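Local coordinates for protein probable 2-hydroxyhepta-2,4-diene-1,7-dioate isomerase (Thermus thermophilus, PDB 2DFU) that probably isomerises 2-hydroxyhepta-2,4-diene-1,7-dioate with the help of a metal ion, and belongs to the fumarylacetoacetate hydrolase family, at residues 105-110 and 146-151; 82-87 and 163-168; 182-187 and 245-250; 34-39 and 89-94; 234-239 and 254-259. All blocks are in the same frame, centred on the assembly; numbering follows the deposited sequence.

How the contacts relate
Contact 2 illustrates how a buried contact combines hydrogen bonds of an asparagine amide, a serine hydroxyl and an aspartate with small apolar side chains. Contacts 1, 3 and 5 are partly buried, with exposed residues most numerous in contact 5. Contact 1 touches contact 2 through Phe-107 and Phe-167, but turns on a carboxylate receiving donors from a loop. Contacts 3 and 5 both reach the sheet containing strands 241-246 and 250-259, contact 3 with a salt bridge on the face that carries Arg-186, contact 5 by bringing a loop against it. Contact 4 instead joins the N-terminal region to the rest of the chain, a buried leucine and asparagine lying beside an exposed alanine and arginine.

Contact 1: residues 105-110 and 146-151; sequences PFFTEE and ITARDV
At the edge of the Phe-107 ring, close to its plane, lies CG1 of Val-151, 3.9 Å from CD1, while CB of Pro-105 covers one face of the ring toward its rim. Ala-148 CB approaches Phe-107 CE1 obliquely, also at 3.9 Å. The ring packs further on Phe-216 of the second subunit, which places this part of the contact at the dimer interface.

A second flat group, the carboxylate of Asp-150, uses both of its oxygens. Thr-108 OG1 donates to Asp-150 OD1 over 2.6 Å, and Glu-109 N donates to Asp-150 OD2 over 2.9 Å; each donor arrives on the syn side, somewhat out of the carboxylate plane. On the anti side Asp-150 OD1 takes a further bond from Val-151 N at 2.8 Å. The CG of Asp-150 stands between its own backbone N and carbonyl carbon (chi1 40°), which brings CG to the side of Thr-108 and Glu-110. Thr-108 OG1 in turn accepts from Glu-110 N at 3.0 Å, so the hydroxyl both gives and accepts a bond. An alanine in place of Asp-150 would probably leave Glu-109 N and the Thr-108 hydroxyl without their acceptors and the loop less firmly held. Beside this group, Arg-149 N bonds to Glu-110 O at 2.9 Å, and Arg-149 CB rests on Glu-110 CG.

The result is an ST turn whose threonine hydroxyl donates to an aspartate, which ties the loop between strands 102-104 and 111-121 to the passage from strand 137-148 into helix 149-154 of this fumarylacetoacetate hydrolase fold.

Contact 2: residues 82-87 and 163-168; sequences GPNALA and SADKFL
Asn-84 ND2 makes two bonds across the contact, one to Asp-165 OD1 and one to Ser-163 O, each 2.9 Å long. They join the 3-10 segment 83-85 to the type II turn 164-167 and the residue just before it, ahead of a parallel bridge between Leu-86 and Leu-168. Asp-165 OD1 is met on its anti side and lies close to the amide plane of Asn-84, although amide and carboxylate planes stand 72° apart. The other oxygen, OD2, bonds to Thr-218 of the second subunit, so the pair reaches the dimer interface.

A nearly straight bond of 2.7 Å runs from Gly-82 N to Ser-163 OG, which chi1 of -163° sets beside the carbonyl carbon, facing Gly-82. Lys-166 N reaches Asn-84 O at 3.2 Å, while the ammonium end of Lys-166 makes a salt bridge with Glu-100. In the bridge itself Ala-87 N donates to Leu-168 O over 3.1 Å from above the carbonyl plane.

Packing completes the contact. Ala-85 CB sits 3.8 Å from Leu-168 CB, and Ala-164 CB covers the centre of one face of the Phe-167 ring. Leu-86 and Leu-168 run side by side, pointing the same way, with their two CD2 methyls 3.6 Å apart.

Contact 3: residues 182-187 and 245-250; sequences DTWVRT and AVEGVG
The guanidinium of Arg-186 and the carboxylate of Glu-247 lie nearly in one plane, only 7° apart, yet the salt bridge rests on a single short link. Arg-186 NH1 meets Glu-247 OE2 at 2.8 Å, almost straight, using the anti lone pair of the oxygen rather than forming a two-pronged pair. The Arg-186 chain is extended from CG to NE, and NH2 lies above one face of the Trp-184 ring, toward the rim. Glu-247 runs beside the indole in the same direction, with OE2 3.5 Å from Trp-184 CD1 in an oblique approach. A water in the guanidinium plane takes a bond from Arg-186 NH1 and gives one to Ala-245 O.

Beneath this cluster the backbones form an antiparallel pair between strands 184-189 and 241-246. Arg-186 and Ala-245 are its hydrogen-bonded pair, with Ala-245 N 2.7 Å from Arg-186 O and Arg-186 N 2.9 Å from Ala-245 O. Val-185 and Val-246 form the non-hydrogen-bonded pair, and their CG2 methyls touch at 4.2 Å on the sheet face turned from the salt bridge. Thr-183 OG1 donates to Glu-247 O over 2.6 Å in the short connection after Val-246, which a classic beta bulge closes, Val-249 and Gly-250 both facing Val-246.

Arg-186 also bridges to Glu-196 through NE. A leucine in its place would probably leave both glutamates without their positive mate and Glu-247 free to turn. The chemistry thus implies a cation shared between two acids, the charged groups lying on the face of Arg-186 and Ala-245, the valine pair on the other.

Contact 4: residues 34-39 and 89-94; sequences YDLASV and PGNPRD
Leu-36 O is gripped by two donors that reach it from opposite faces of its plane, Asn-91 ND2 from across the contact and Val-39 N from within its own short 3-10 segment. The hydrogen bond from Asn-91 ND2 to Leu-36 O is 3.0 Å long and 165° at the hydrogen, the oxygen close to the amide plane and the nitrogen above the carbonyl plane. The same ND2 also makes a weak bond to Val-39 O, at 3.1 Å. Asn-91 CG lies anti to its backbone nitrogen (chi1 -173°), which sets CG on the side of residues 36-39.

The other end of that amide is occupied as well. Asn-91 OD1 accepts from Arg-93 N at 2.9 Å, an Asx turn set within the type I turn 91-94, so both ends of the group are held and its flip is fixed. This ties the 3-10 segment 36-38 that follows strand 32-35, in the N-terminal family region, to the loop between strand 86-87 and helix 95-98.

Apolar atoms fill in around the amide. Leu-36 slides past Asn-91 in the opposite direction, its CG 3.7 Å from OD1, and its CD2 meets Arg-93 CG at 3.8 Å. Leu-36 also touches Trp-173 of strand 168-175, on which Pro-92 packs too. Toward solvent, Ala-37 CB lies 3.7 Å from Arg-93 CB, and the arginine chain bends twice beyond CG while its side chain touches Glu-17.

Contact 5: residues 234-239 and 254-259; sequences GALRPG and TLIGPK
Ile-256 crosses Leu-236 at about a right angle and overlaps it with its longer branch. Its CG1 lies 3.8 Å from Leu-236 CD2, and the two CD1 methyls are equally close, so both leucine methyls bear on the one branch. That branch is directed there by a first torsion of -48°, which sets CG1 beside the backbone nitrogen, while CG2 lies anti to that nitrogen, beside the carbonyl carbon. CG2 faces Arg-237 O and Pro-238 CA, and Ile-256 CB itself sits 3.5 Å from Arg-237 O. Leu-236 and Ile-256 also share Leu-242 of strand 241-246 as a neighbour, so this small apolar group joins the loop to the sheet.

Polar contact is modest by comparison. Gly-239 N donates to Ile-256 O over 2.8 Å, from above the carbonyl plane. One residue on, Gly-257 O receives Pro-238 CA in a CA-H...O contact of 3.4 Å, and CB of the same proline lies 3.5 Å from that oxygen. The proline ring then reaches on to Lys-259, with Pro-238 CG 3.9 Å from Lys-259 N. The amine of that lysine turns elsewhere, to Pro-105 O.

Residues 236-239 run across residues 256-259, 89° apart in direction. Gly-239 has a positive phi of 90°, at which a CB would collide with the carbonyl oxygen of Pro-238. Pro-238 and Gly-239 have the backbone angles of the central pair of a type II turn, and Asp-240, leading into a strand of the sheet, completes a Pro-Gly-Asp sequence of the kind common in fumarylacetoacetate hydrolase family members.

Contact 1: residues 105-110 and 146-151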
# COMPACT_ATOMS: atom_id res chain seq x y z
N PRO A 105 19.95 -5.74 2.52
CA PRO A 105 19.25 -6.95 2.94
C PRO A 105 20.00 -8.27 2.86
O PRO A 105 20.91 -8.45 2.05
CB PRO A 105 18.00 -6.96 2.06
CG PRO A 105 17.83 -5.53 1.68
CD PRO A 105 19.24 -5.11 1.39
N PHE A 106 19.58 -9.20 3.71
CA PHE A 106 20.16 -10.52 3.76
C PHE A 106 19.66 -11.37 2.60
O PHE A 106 20.39 -12.20 2.08
CB PHE A 106 19.81 -11.21 5.08
CG PHE A 106 20.22 -12.66 5.13
CD1 PHE A 106 21.56 -13.01 5.08
CD2 PHE A 106 19.26 -13.66 5.21
CE1 PHE A 106 21.95 -14.36 5.10
CE2 PHE A 106 19.64 -15.01 5.23
CZ PHE A 106 20.98 -15.35 5.17
N PHE A 107 18.41 -11.14 2.19
CA PHE A 107 17.78 -11.91 1.12
C PHE A 107 18.21 -11.62 -0.31
O PHE A 107 17.77 -12.29 -1.25
CB PHE A 107 16.25 -11.78 1.22
CG PHE A 107 15.72 -10.40 0.91
CD1 PHE A 107 15.59 -9.96 -0.41
CD2 PHE A 107 15.36 -9.53 1.94
CE1 PHE A 107 15.10 -8.68 -0.70
CE2 PHE A 107 14.88 -8.25 1.66
CZ PHE A 107 14.75 -7.82 0.34
N THR A 108 19.08 -10.63 -0.50
CA THR A 108 19.52 -10.30 -1.84
C THR A 108 21.02 -10.08 -1.94
O THR A 108 21.70 -9.88 -0.94
CB THR A 108 18.82 -9.02 -2.36
OG1 THR A 108 19.15 -8.81 -3.75
CG2 THR A 108 19.27 -7.80 -1.56
N GLU A 109 21.52 -10.13 -3.16
CA GLU A 109 22.93 -9.89 -3.42
C GLU A 109 22.99 -9.09 -4.71
O GLU A 109 24.02 -9.01 -5.37
CB GLU A 109 23.68 -11.22 -3.55
CG GLU A 109 23.71 -12.00 -2.25
CD GLU A 109 24.59 -13.23 -2.32
OE1 GLU A 109 24.28 -14.15 -3.10
OE2 GLU A 109 25.61 -13.27 -1.58
N GLU A 110 21.85 -8.48 -5.05
CA GLU A 110 21.74 -7.69 -6.27
C GLU A 110 20.91 -6.43 -6.02
O GLU A 110 19.87 -6.22 -6.65
CB GLU A 110 21.08 -8.55 -7.35
CG GLU A 110 21.53 -8.21 -8.76
CD GLU A 110 23.01 -8.44 -8.95
OE1 GLU A 110 23.46 -9.61 -8.82
OE2 GLU A 110 23.73 -7.46 -9.24
N ILE A 146 14.82 1.78 -4.49
CA ILE A 146 15.75 0.69 -4.19
C ILE A 146 15.16 -0.62 -4.73
O ILE A 146 14.00 -0.94 -4.48
CB ILE A 146 15.99 0.56 -2.68
CG1 ILE A 146 16.62 1.84 -2.14
CG2 ILE A 146 16.87 -0.65 -2.39
CD1 ILE A 146 18.06 2.06 -2.59
N THR A 147 15.98 -1.38 -5.46
CA THR A 147 15.53 -2.62 -6.08
C THR A 147 16.42 -3.84 -5.85
O THR A 147 17.64 -3.79 -6.08
CB THR A 147 15.40 -2.43 -7.62
OG1 THR A 147 14.55 -1.31 -7.90
CG2 THR A 147 14.83 -3.68 -8.26
N ALA A 148 15.83 -4.95 -5.42
CA ALA A 148 16.58 -6.18 -5.23
C ALA A 148 16.28 -7.00 -6.50
O ALA A 148 15.27 -7.70 -6.58
CB ALA A 148 16.11 -6.91 -3.99
N ARG A 149 17.18 -6.87 -7.48
CA ARG A 149 17.04 -7.52 -8.78
C ARG A 149 16.93 -9.03 -8.83
O ARG A 149 16.20 -9.55 -9.67
CB ARG A 149 18.20 -7.10 -9.69
CG ARG A 149 18.41 -5.61 -9.79
CD ARG A 149 18.15 -5.08 -11.20
NE ARG A 149 16.79 -5.33 -11.65
CZ ARG A 149 16.16 -4.59 -12.56
NH1 ARG A 149 16.78 -3.55 -13.11
NH2 ARG A 149 14.92 -4.89 -12.93
N ASP A 150 17.64 -9.76 -7.98
CA ASP A 150 17.56 -11.21 -8.04
C ASP A 150 16.18 -11.74 -7.67
O ASP A 150 15.57 -12.47 -8.45
CB ASP A 150 18.65 -11.88 -7.19
CG ASP A 150 18.88 -11.18 -5.86
OD1 ASP A 150 18.03 -10.37 -5.44
OD2 ASP A 150 19.92 -11.47 -5.23
N VAL A 151 15.68 -11.37 -6.49
CA VAL A 151 14.36 -11.84 -6.08
C VAL A 151 13.28 -11.30 -7.00
O VAL A 151 12.21 -11.89 -7.14
CB VAL A 151 14.05 -11.44 -4.62
CG1 VAL A 151 15.10 -12.05 -3.69
CG2 VAL A 151 14.04 -9.92 -4.48

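Contact 2: residues 82-87 and 163-168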
# COMPACT_ATOMS: atom_id res chain seq x y z
N GLY A 82 4.82 -0.47 -0.20
CA GLY A 82 4.07 -0.16 1.00
C GLY A 82 4.74 1.00 1.70
O GLY A 82 5.90 1.28 1.42
N PRO A 83 4.05 1.70 2.61
CA PRO A 83 4.63 2.83 3.33
C PRO A 83 5.88 2.43 4.13
O PRO A 83 6.71 3.27 4.46
CB PRO A 83 3.49 3.28 4.24
CG PRO A 83 2.28 2.99 3.39
CD PRO A 83 2.59 1.61 2.86
N ASN A 84 6.01 1.14 4.44
CA ASN A 84 7.17 0.65 5.19
C ASN A 84 8.48 0.89 4.43
O ASN A 84 9.55 0.91 5.02
CB ASN A 84 7.03 -0.84 5.46
CG ASN A 84 7.00 -1.67 4.19
OD1 ASN A 84 6.04 -1.61 3.41
ND2 ASN A 84 8.06 -2.44 3.95
N ALA A 85 8.39 1.07 3.11
CA ALA A 85 9.58 1.30 2.29
C ALA A 85 10.15 2.71 2.46
O ALA A 85 11.29 2.96 2.10
CB ALA A 85 9.26 1.05 0.81
N LEU A 86 9.34 3.62 3.00
CA LEU A 86 9.79 5.00 3.18
C LEU A 86 10.98 5.12 4.13
O LEU A 86 11.02 4.50 5.20
CB LEU A 86 8.64 5.87 3.67
CG LEU A 86 7.51 6.04 2.65
CD1 LEU A 86 6.33 6.72 3.31
CD2 LEU A 86 8.01 6.84 1.47
N ALA A 87 11.96 5.92 3.73
CA ALA A 87 13.15 6.14 4.54
C ALA A 87 13.45 7.64 4.56
O ALA A 87 13.36 8.30 3.53
CB ALA A 87 14.32 5.36 3.95
N SER A 163 9.42 -3.51 -2.22
CA SER A 163 8.77 -3.02 -1.02
C SER A 163 9.35 -3.44 0.33
O SER A 163 8.64 -3.43 1.34
CB SER A 163 7.29 -3.37 -1.08
OG SER A 163 6.55 -2.60 -0.15
N ALA A 164 10.62 -3.81 0.36
CA ALA A 164 11.27 -4.19 1.61
C ALA A 164 11.42 -2.90 2.43
O ALA A 164 11.39 -1.81 1.86
CB ALA A 164 12.65 -4.80 1.34
N ASP A 165 11.58 -3.02 3.74
CA ASP A 165 11.74 -1.84 4.58
C ASP A 165 12.85 -0.92 4.06
O ASP A 165 13.91 -1.38 3.65
CB ASP A 165 12.07 -2.24 6.03
CG ASP A 165 10.88 -2.87 6.75
OD1 ASP A 165 9.73 -2.72 6.28
OD2 ASP A 165 11.09 -3.50 7.81
N LYS A 166 12.59 0.39 4.10
CA LYS A 166 13.53 1.41 3.65
C LYS A 166 13.89 1.39 2.16
O LYS A 166 14.88 2.00 1.75
CB LYS A 166 14.84 1.36 4.46
CG LYS A 166 14.67 1.15 5.96
CD LYS A 166 13.69 2.13 6.62
CE LYS A 166 13.56 1.81 8.11
NZ LYS A 166 12.60 2.69 8.81
N PHE A 167 13.12 0.68 1.34
CA PHE A 167 13.42 0.65 -0.09
C PHE A 167 12.93 1.89 -0.83
O PHE A 167 12.87 1.91 -2.06
CB PHE A 167 12.83 -0.60 -0.75
CG PHE A 167 13.77 -1.78 -0.74
CD1 PHE A 167 14.77 -1.90 0.24
CD2 PHE A 167 13.64 -2.79 -1.69
CE1 PHE A 167 15.62 -3.00 0.26
CE2 PHE A 167 14.49 -3.90 -1.68
CZ PHE A 167 15.49 -4.00 -0.70
N LEU A 168 12.60 2.94 -0.08
CA LEU A 168 12.15 4.17 -0.72
C LEU A 168 12.55 5.46 -0.03
O LEU A 168 11.73 6.10 0.64
CB LEU A 168 10.62 4.16 -0.92
CG LEU A 168 10.09 5.36 -1.72
CD1 LEU A 168 10.68 5.36 -3.13
CD2 LEU A 168 8.57 5.31 -1.78
O HOH W 1 11.29 5.71 7.86

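Contact 3: residues 182-187 and 245-250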
# COMPACT_ATOMS: atom_id res chain seq x y z
N ASP A 182 9.82 19.32 -17.81
CA ASP A 182 10.95 20.15 -18.20
C ASP A 182 11.99 20.28 -17.08
O ASP A 182 12.28 21.38 -16.62
CB ASP A 182 10.47 21.54 -18.63
CG ASP A 182 11.57 22.35 -19.32
OD1 ASP A 182 12.38 21.76 -20.07
OD2 ASP A 182 11.62 23.59 -19.10
N THR A 183 12.54 19.15 -16.65
CA THR A 183 13.56 19.17 -15.61
C THR A 183 14.50 17.98 -15.77
O THR A 183 14.25 17.08 -16.58
CB THR A 183 12.92 19.14 -14.19
OG1 THR A 183 13.92 19.44 -13.21
CG2 THR A 183 12.32 17.78 -13.89
N TRP A 184 15.60 17.98 -15.03
CA TRP A 184 16.57 16.90 -15.10
C TRP A 184 16.69 16.11 -13.81
O TRP A 184 16.58 16.66 -12.71
CB TRP A 184 17.96 17.44 -15.46
CG TRP A 184 18.06 18.01 -16.83
CD1 TRP A 184 17.62 19.23 -17.25
CD2 TRP A 184 18.62 17.37 -17.99
NE1 TRP A 184 17.87 19.39 -18.60
CE2 TRP A 184 18.48 18.26 -19.07
CE3 TRP A 184 19.23 16.12 -18.21
CZ2 TRP A 184 18.93 17.95 -20.36
CZ3 TRP A 184 19.67 15.81 -19.49
CH2 TRP A 184 19.52 16.72 -20.55
N VAL A 185 16.93 14.82 -13.96
CA VAL A 185 17.10 13.92 -12.83
C VAL A 185 18.53 13.37 -12.94
O VAL A 185 18.88 12.72 -13.91
CB VAL A 185 16.11 12.73 -12.90
CG1 VAL A 185 16.39 11.76 -11.78
CG2 VAL A 185 14.67 13.24 -12.80
N ARG A 186 19.35 13.65 -11.93
CA ARG A 186 20.73 13.17 -11.93
C ARG A 186 21.05 12.41 -10.64
O ARG A 186 20.77 12.88 -9.54
CB ARG A 186 21.69 14.36 -12.10
CG ARG A 186 21.50 15.13 -13.40
CD ARG A 186 22.57 16.20 -13.56
NE ARG A 186 22.49 16.89 -14.85
CZ ARG A 186 21.72 17.95 -15.09
NH1 ARG A 186 20.96 18.45 -14.13
NH2 ARG A 186 21.72 18.51 -16.29
N THR A 187 21.65 11.24 -10.80
CA THR A 187 22.02 10.39 -9.67
C THR A 187 23.54 10.29 -9.56
O THR A 187 24.22 10.05 -10.54
CB THR A 187 21.47 8.96 -9.84
OG1 THR A 187 20.04 9.00 -9.94
CG2 THR A 187 21.87 8.09 -8.66
N ALA A 245 19.77 14.55 -7.61
CA ALA A 245 19.43 15.95 -7.76
C ALA A 245 18.42 16.15 -8.88
O ALA A 245 18.60 15.66 -9.99
CB ALA A 245 20.69 16.76 -8.03
N VAL A 246 17.35 16.87 -8.56
CA VAL A 246 16.30 17.17 -9.53
C VAL A 246 16.21 18.68 -9.59
O VAL A 246 15.94 19.33 -8.58
CB VAL A 246 14.95 16.58 -9.09
CG1 VAL A 246 13.84 17.03 -10.04
CG2 VAL A 246 15.02 15.06 -9.07
N GLU A 247 16.47 19.24 -10.76
CA GLU A 247 16.44 20.68 -10.94
C GLU A 247 15.09 21.27 -10.55
O GLU A 247 14.04 20.74 -10.92
CB GLU A 247 16.79 21.04 -12.39
CG GLU A 247 18.29 21.06 -12.66
CD GLU A 247 18.62 21.38 -14.12
OE1 GLU A 247 17.96 22.28 -14.70
OE2 GLU A 247 19.54 20.75 -14.68
N GLY A 248 15.14 22.36 -9.80
CA GLY A 248 13.94 23.03 -9.37
C GLY A 248 13.25 22.37 -8.19
O GLY A 248 12.31 22.93 -7.62
N VAL A 249 13.70 21.18 -7.81
CA VAL A 249 13.09 20.50 -6.67
C VAL A 249 14.03 20.45 -5.48
O VAL A 249 13.76 21.06 -4.44
CB VAL A 249 12.65 19.07 -7.03
CG1 VAL A 249 12.02 18.40 -5.83
CG2 VAL A 249 11.66 19.11 -8.19
N GLY A 250 15.12 19.73 -5.63
CA GLY A 250 16.08 19.63 -4.54
C GLY A 250 16.97 18.42 -4.70
O GLY A 250 16.95 17.75 -5.73
O HOH W 2 19.75 17.84 -11.64

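Contact 4: residues 34-39 and 89-94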
# COMPACT_ATOMS: atom_id res chain seq x y z
N TYR A 34 11.96 27.16 12.97
CA TYR A 34 13.11 26.36 13.39
C TYR A 34 14.22 26.53 12.38
O TYR A 34 13.96 26.89 11.23
CB TYR A 34 12.76 24.87 13.43
CG TYR A 34 11.52 24.49 14.21
CD1 TYR A 34 10.24 24.80 13.74
CD2 TYR A 34 11.63 23.77 15.41
CE1 TYR A 34 9.10 24.40 14.45
CE2 TYR A 34 10.50 23.37 16.12
CZ TYR A 34 9.24 23.68 15.63
OH TYR A 34 8.13 23.27 16.33
N ASP A 35 15.46 26.27 12.78
CA ASP A 35 16.56 26.33 11.83
C ASP A 35 16.54 24.96 11.16
O ASP A 35 16.31 23.95 11.82
CB ASP A 35 17.92 26.51 12.54
CG ASP A 35 18.12 27.92 13.05
OD1 ASP A 35 17.76 28.88 12.33
OD2 ASP A 35 18.66 28.09 14.17
N LEU A 36 16.77 24.92 9.86
CA LEU A 36 16.75 23.65 9.14
C LEU A 36 17.69 22.63 9.78
O LEU A 36 17.32 21.46 9.98
CB LEU A 36 17.16 23.87 7.68
CG LEU A 36 17.19 22.59 6.85
CD1 LEU A 36 15.82 21.91 6.90
CD2 LEU A 36 17.57 22.92 5.42
N ALA A 37 18.91 23.06 10.10
CA ALA A 37 19.91 22.18 10.69
C ALA A 37 19.48 21.54 12.00
O ALA A 37 20.02 20.52 12.40
CB ALA A 37 21.24 22.95 10.88
N SER A 38 18.50 22.14 12.67
CA SER A 38 18.03 21.62 13.95
C SER A 38 16.85 20.65 13.89
O SER A 38 16.49 20.07 14.92
CB SER A 38 17.65 22.79 14.87
OG SER A 38 18.74 23.69 15.01
N VAL A 39 16.23 20.48 12.73
CA VAL A 39 15.09 19.56 12.66
C VAL A 39 15.44 18.23 12.03
O VAL A 39 16.47 18.09 11.38
CB VAL A 39 13.91 20.18 11.86
CG1 VAL A 39 13.59 21.56 12.39
CG2 VAL A 39 14.24 20.24 10.37
N PRO A 89 15.04 11.27 4.41
CA PRO A 89 16.03 11.89 3.53
C PRO A 89 17.09 12.58 4.37
O PRO A 89 16.81 13.08 5.46
CB PRO A 89 15.20 12.90 2.75
CG PRO A 89 14.23 13.37 3.80
CD PRO A 89 13.81 12.08 4.47
N GLY A 90 18.32 12.60 3.88
CA GLY A 90 19.35 13.28 4.63
C GLY A 90 19.06 14.77 4.65
O GLY A 90 18.62 15.34 3.64
N ASN A 91 19.27 15.39 5.80
CA ASN A 91 19.08 16.83 5.97
C ASN A 91 20.24 17.50 5.21
O ASN A 91 21.41 17.20 5.46
CB ASN A 91 19.16 17.17 7.47
CG ASN A 91 18.81 18.61 7.77
OD1 ASN A 91 19.32 19.54 7.14
ND2 ASN A 91 17.93 18.80 8.74
N PRO A 92 19.93 18.41 4.28
CA PRO A 92 20.97 19.10 3.50
C PRO A 92 22.04 19.83 4.32
O PRO A 92 23.11 20.15 3.81
CB PRO A 92 20.16 20.06 2.63
CG PRO A 92 18.90 19.30 2.39
CD PRO A 92 18.59 18.76 3.78
N ARG A 93 21.76 20.08 5.59
CA ARG A 93 22.73 20.75 6.45
C ARG A 93 23.74 19.77 7.05
O ARG A 93 24.76 20.18 7.61
CB ARG A 93 22.00 21.51 7.56
CG ARG A 93 20.98 22.52 7.03
CD ARG A 93 21.64 23.64 6.21
NE ARG A 93 22.49 24.50 7.04
CZ ARG A 93 22.54 25.83 6.94
NH1 ARG A 93 21.79 26.47 6.04
NH2 ARG A 93 23.33 26.53 7.75
N ASP A 94 23.46 18.47 6.91
CA ASP A 94 24.34 17.38 7.38
C ASP A 94 23.79 16.07 6.79
O ASP A 94 23.29 15.21 7.50
CB ASP A 94 24.35 17.31 8.92
CG ASP A 94 25.17 16.15 9.45
OD1 ASP A 94 26.09 15.68 8.74
OD2 ASP A 94 24.90 15.70 10.59

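Contact 5: residues 234-239 and 254-259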
# COMPACT_ATOMS: atom_id res chain seq x y z
N GLY A 234 22.70 0.95 -11.62
CA GLY A 234 23.84 0.12 -11.28
C GLY A 234 23.74 -0.58 -9.93
O GLY A 234 22.79 -0.37 -9.18
N ALA A 235 24.74 -1.39 -9.62
CA ALA A 235 24.77 -2.14 -8.37
C ALA A 235 25.23 -1.31 -7.18
O ALA A 235 26.10 -0.45 -7.30
CB ALA A 235 25.66 -3.37 -8.52
N LEU A 236 24.63 -1.57 -6.03
CA LEU A 236 24.98 -0.86 -4.80
C LEU A 236 25.83 -1.74 -3.91
O LEU A 236 25.88 -2.96 -4.07
CB LEU A 236 23.72 -0.47 -4.03
CG LEU A 236 22.91 0.71 -4.57
CD1 LEU A 236 21.48 0.65 -4.02
CD2 LEU A 236 23.61 2.00 -4.17
N ARG A 237 26.49 -1.11 -2.95
CA ARG A 237 27.32 -1.82 -1.99
C ARG A 237 27.17 -1.13 -0.64
O ARG A 237 26.88 0.07 -0.58
CB ARG A 237 28.80 -1.77 -2.39
CG ARG A 237 29.22 -2.75 -3.47
CD ARG A 237 30.69 -2.52 -3.82
NE ARG A 237 31.19 -3.47 -4.81
CZ ARG A 237 32.35 -3.34 -5.45
NH1 ARG A 237 33.13 -2.29 -5.21
NH2 ARG A 237 32.74 -4.26 -6.33
N PRO A 238 27.35 -1.89 0.45
CA PRO A 238 27.23 -1.30 1.78
C PRO A 238 28.13 -0.07 1.86
O PRO A 238 29.26 -0.09 1.35
CB PRO A 238 27.72 -2.43 2.69
CG PRO A 238 27.20 -3.65 1.98
CD PRO A 238 27.51 -3.35 0.53
N GLY A 239 27.64 1.00 2.46
CA GLY A 239 28.46 2.19 2.57
C GLY A 239 28.34 3.18 1.42
O GLY A 239 28.84 4.30 1.53
N THR A 254 20.95 9.98 0.55
CA THR A 254 20.69 8.73 1.23
C THR A 254 21.94 7.87 1.19
O THR A 254 22.93 8.23 0.54
CB THR A 254 19.51 7.96 0.59
OG1 THR A 254 19.17 6.84 1.40
CG2 THR A 254 19.88 7.47 -0.79
N LEU A 255 21.93 6.75 1.89
CA LEU A 255 23.09 5.88 1.91
C LEU A 255 22.75 4.44 2.26
O LEU A 255 21.73 4.16 2.89
CB LEU A 255 24.14 6.42 2.89
CG LEU A 255 23.80 6.53 4.37
CD1 LEU A 255 23.72 5.14 4.99
CD2 LEU A 255 24.87 7.32 5.08
N ILE A 256 23.62 3.53 1.84
CA ILE A 256 23.42 2.12 2.10
C ILE A 256 24.14 1.71 3.37
O ILE A 256 25.33 2.01 3.56
CB ILE A 256 23.93 1.28 0.93
CG1 ILE A 256 23.40 1.85 -0.38
CG2 ILE A 256 23.47 -0.17 1.10
CD1 ILE A 256 21.88 1.92 -0.45
N GLY A 257 23.42 1.01 4.24
CA GLY A 257 24.01 0.55 5.48
C GLY A 257 24.71 -0.79 5.30
O GLY A 257 24.77 -1.31 4.18
N PRO A 258 25.26 -1.36 6.39
CA PRO A 258 25.98 -2.65 6.38
C PRO A 258 25.06 -3.78 5.95
O PRO A 258 23.84 -3.70 6.14
CB PRO A 258 26.42 -2.80 7.84
CG PRO A 258 26.55 -1.38 8.31
CD PRO A 258 25.31 -0.75 7.72
N LYS A 259 25.62 -4.85 5.39
CA LYS A 259 24.79 -5.97 4.97
C LYS A 259 24.25 -6.65 6.21
O LYS A 259 24.97 -6.86 7.18
CB LYS A 259 25.58 -6.99 4.15
CG LYS A 259 24.65 -7.83 3.25
CD LYS A 259 24.93 -9.31 3.34
CE LYS A 259 23.77 -10.13 2.77
NZ LYS A 259 23.44 -9.80 1.36